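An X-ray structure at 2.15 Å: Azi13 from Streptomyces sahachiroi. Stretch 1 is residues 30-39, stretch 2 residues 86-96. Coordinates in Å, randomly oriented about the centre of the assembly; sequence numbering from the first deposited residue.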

# COMPACT_ATOMS: atom_id res chain seq x y z
N ALA A 30 20.51 4.87 5.08
CA ALA A 30 20.88 3.96 6.15
C ALA A 30 21.03 2.57 5.55
O ALA A 30 20.27 2.19 4.66
N VAL A 31 22.03 1.81 6.03
CA VAL A 31 22.37 0.49 5.49
C VAL A 31 22.60 -0.46 6.66
O VAL A 31 23.39 -0.17 7.55
N ALA A 32 21.92 -1.61 6.64
CA ALA A 32 22.10 -2.60 7.68
C ALA A 32 22.23 -3.99 7.07
O ALA A 32 21.61 -4.29 6.04
N TYR A 33 23.05 -4.82 7.70
CA TYR A 33 23.23 -6.21 7.32
C TYR A 33 22.53 -7.09 8.34
O TYR A 33 22.40 -6.72 9.51
N TRP A 34 22.07 -8.25 7.89
CA TRP A 34 21.43 -9.22 8.76
C TRP A 34 21.33 -10.54 8.00
O TRP A 34 21.67 -10.62 6.81
N SER A 35 20.86 -11.57 8.69
CA SER A 35 20.81 -12.91 8.13
C SER A 35 19.53 -13.61 8.55
O SER A 35 19.00 -13.35 9.63
N VAL A 36 19.04 -14.49 7.68
CA VAL A 36 17.94 -15.37 8.05
C VAL A 36 18.42 -16.35 9.12
O VAL A 36 19.55 -16.86 9.05
N ARG A 37 17.58 -16.61 10.11
CA ARG A 37 17.93 -17.49 11.21
C ARG A 37 16.79 -18.46 11.46
O ARG A 37 15.66 -18.22 11.04
N ALA A 38 17.12 -19.55 12.16
CA ALA A 38 16.13 -20.59 12.42
C ALA A 38 14.91 -20.04 13.16
O ALA A 38 13.77 -20.39 12.83
N ASP A 39 15.13 -19.17 14.15
CA ASP A 39 14.02 -18.63 14.94
C ASP A 39 13.22 -17.55 14.21
O ASP A 39 12.17 -17.14 14.71
N PRO A 86 11.70 -16.03 -1.81
CA PRO A 86 11.85 -16.66 -0.49
C PRO A 86 13.29 -16.53 -0.03
O PRO A 86 14.22 -16.78 -0.80
N ALA A 87 13.47 -16.13 1.22
CA ALA A 87 14.78 -16.08 1.85
C ALA A 87 14.88 -17.21 2.87
O ALA A 87 13.95 -17.44 3.64
N THR A 88 16.01 -17.93 2.85
CA THR A 88 16.26 -19.01 3.79
C THR A 88 17.61 -18.80 4.46
O THR A 88 18.36 -17.88 4.11
N VAL A 89 17.92 -19.69 5.40
CA VAL A 89 19.23 -19.68 6.04
C VAL A 89 20.33 -19.85 5.00
O VAL A 89 21.41 -19.25 5.11
N ALA A 90 20.06 -20.63 3.95
CA ALA A 90 21.07 -20.88 2.93
C ALA A 90 21.43 -19.63 2.16
O ALA A 90 22.47 -19.59 1.51
N ASP A 91 20.60 -18.59 2.23
CA ASP A 91 20.81 -17.46 1.34
C ASP A 91 21.86 -16.49 1.85
O ASP A 91 22.23 -15.57 1.11
N GLY A 92 22.37 -16.68 3.06
CA GLY A 92 23.46 -15.85 3.52
C GLY A 92 23.05 -14.47 3.99
O GLY A 92 21.98 -14.30 4.59
N ARG A 93 23.90 -13.47 3.72
CA ARG A 93 23.79 -12.15 4.32
C ARG A 93 22.94 -11.20 3.47
O ARG A 93 23.27 -10.92 2.31
N LEU A 94 21.90 -10.66 4.08
CA LEU A 94 21.02 -9.70 3.44
C LEU A 94 21.47 -8.28 3.78
O LEU A 94 21.97 -8.01 4.87
N THR A 95 21.33 -7.37 2.81
CA THR A 95 21.66 -5.96 2.97
C THR A 95 20.42 -5.11 2.71
O THR A 95 19.87 -5.15 1.61
N SER A 96 20.00 -4.33 3.71
CA SER A 96 18.82 -3.47 3.58
C SER A 96 19.22 -2.01 3.53
O SER A 96 19.87 -1.50 4.45

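Two antiparallel strands set the frame for this contact, and the backbone supplies four of its five hydrogen bonds. Ala-32 pairs with Ser-96 through two hydrogen bonds, Ala-32 N to Ser-96 O at 3.0 Å and Ser-96 N to Ala-32 O at 2.8 Å. Two residues along, Trp-34 N reaches Leu-94 O at 3.0 Å, and Leu-94 N returns to Trp-34 O at 2.7 Å. The intervening pair, Tyr-33 and Thr-95, is non-hydrogen-bonded, with Tyr-33 CA 4.6 Å from Thr-95 CA. Both of its side chains lie on the same face.

One side-chain hydrogen bond crosses between the stretches. The indole Trp-34 NE1 donates to Ser-96 OG at 2.9 Å, with the hydroxyl at the ring edge, where an N-H can point straight at it. The bond forms with Trp-34 at chi1 p, the end of its side chain coming nearer to the second strand, and Ser-96 at chi1 m. The buried Ser-96 hydroxyl is also hydrogen-bonded elsewhere in the structure.

Around this bond lies the buried face, carrying Ala-32, Trp-34, Leu-94 and Ser-96. Leu-94, with chi1 m and chi2 t, lays its CD1 over the indole, 3.7 Å from the centroid of the six-membered ring of Trp-34 and nearly on the ring normal, a CH-pi contact. The indole thus spends its edge on a polar partner and a face on a methyl. Small Ala-32, a diagonal neighbour of Leu-94, contributes mainly through its backbone.

Val-36 extends this apolar patch beyond the paired residues. Its CB points toward the second stretch, and with chi1 in t Val-36 CG2 lies 3.8 Å from Leu-94 CD1 and 3.9 Å from Ala-87 CB. The same Val-36 CG2 lies 3.3 Å from Thr-88 O, while Val-36 CG1 makes a looser contact, 4.4 Å, with Val-89 CG1. The segment running from the loop at Ala-87 into the 3-10 turn at Val-89 is braced locally: Asp-91 OD1 accepts from Thr-88 N at 2.8 Å and from Thr-88 OG1 at a very short 2.4 Å. Gly-92 follows with a positive phi, a conformation that favours glycine.

The other face follows a more solvent-tolerant rule. Tyr-33, chi1 m, has its CD1 3.2 Å from Thr-95 OG1, which sits at the ring edge. Arg-93 starts in t, t, and its guanidinium covers a face of that ring; Arg-93 CZ stands 4.6 Å from the Tyr-33 ring centroid, a cation-pi arrangement, and Arg-93 CD touches Tyr-33 CD1 at 3.6 Å. Farther along, Val-31, chi1 t, meets Thr-95, Val-31 CG1 lying 3.8 Å from Thr-95 CG2.

At the margin, Arg-37 points away and forms a salt bridge with Asp-39 in its own stretch, Arg-37 NE to Asp-39 OD1 and Arg-37 NH2 to Asp-39 OD2, both at 3.0 Å, and also bonds elsewhere in the structure. The design lesson is a division by face: indole, leucine and serine on the buried side, tyrosine, arginine and threonine on the more open one.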

# COMPACT_ATOMS: atom_id res chain seq x y z
CB ALA A 30 19.85 3.95 7.28
CB VAL A 31 23.64 0.53 4.61
CG1 VAL A 31 24.00 -0.88 4.16
CG2 VAL A 31 23.47 1.47 3.43
CB ALA A 32 20.95 -2.60 8.69
CB TYR A 33 24.71 -6.60 7.25
CG TYR A 33 25.54 -5.73 6.33
CD1 TYR A 33 25.43 -5.85 4.95
CD2 TYR A 33 26.44 -4.80 6.84
CE1 TYR A 33 26.19 -5.07 4.09
CE2 TYR A 33 27.21 -4.01 5.99
CZ TYR A 33 27.08 -4.15 4.62
OH TYR A 33 27.83 -3.37 3.77
CB TRP A 34 20.05 -8.74 9.21
CG TRP A 34 19.11 -8.43 8.08
CD1 TRP A 34 19.22 -7.41 7.17
CD2 TRP A 34 17.90 -9.13 7.76
NE1 TRP A 34 18.15 -7.45 6.30
CE2 TRP A 34 17.33 -8.49 6.64
CE3 TRP A 34 17.24 -10.23 8.32
CZ2 TRP A 34 16.13 -8.91 6.07
CZ3 TRP A 34 16.05 -10.65 7.75
CH2 TRP A 34 15.50 -9.98 6.64
CB SER A 35 22.01 -13.74 8.57
OG SER A 35 21.81 -15.09 8.18
CB VAL A 36 17.41 -16.12 6.81
CG1 VAL A 36 16.10 -16.79 7.13
CG2 VAL A 36 17.27 -15.16 5.63
CB ARG A 37 18.22 -16.72 12.52
CG ARG A 37 19.39 -15.77 12.47
CD ARG A 37 19.70 -15.22 13.88
NE ARG A 37 18.49 -15.00 14.68
CZ ARG A 37 18.05 -13.80 15.07
NH1 ARG A 37 18.73 -12.71 14.75
NH2 ARG A 37 16.95 -13.70 15.79
CB ALA A 38 16.77 -21.73 13.20
CB ASP A 39 14.54 -18.07 16.27
CG ASP A 39 15.66 -17.07 16.08
OD1 ASP A 39 16.38 -17.16 15.07
OD2 ASP A 39 15.82 -16.19 16.96
CB PRO A 86 11.46 -18.12 -0.73
CG PRO A 86 10.97 -18.19 -2.15
CD PRO A 86 11.55 -17.04 -2.88
CB ALA A 87 15.02 -14.73 2.52
CB THR A 88 16.29 -20.38 3.11
OG1 THR A 88 17.40 -20.41 2.20
CG2 THR A 88 15.02 -20.63 2.35
CB VAL A 89 19.29 -20.76 7.12
CG1 VAL A 89 18.30 -20.44 8.22
CG2 VAL A 89 18.97 -22.11 6.53
CB ALA A 90 20.57 -21.96 1.96
CB ASP A 91 19.47 -16.76 1.08
CG ASP A 91 18.56 -17.62 0.23
OD1 ASP A 91 17.86 -18.48 0.80
OD2 ASP A 91 18.58 -17.47 -1.01
CB ARG A 93 25.17 -11.53 4.52
CG ARG A 93 25.08 -10.05 4.85
CD ARG A 93 26.42 -9.34 4.75
NE ARG A 93 27.28 -9.62 5.89
CZ ARG A 93 28.40 -8.95 6.16
NH1 ARG A 93 28.78 -7.95 5.37
NH2 ARG A 93 29.13 -9.27 7.22
CB LEU A 94 19.57 -9.94 3.90
CG LEU A 94 19.18 -11.41 3.82
CD1 LEU A 94 17.77 -11.64 4.35
CD2 LEU A 94 19.32 -11.92 2.38
CB THR A 95 22.77 -5.54 2.01
OG1 THR A 95 23.93 -6.36 2.21
CG2 THR A 95 23.14 -4.09 2.23
CB SER A 96 17.85 -3.72 4.73
OG SER A 96 17.44 -5.07 4.72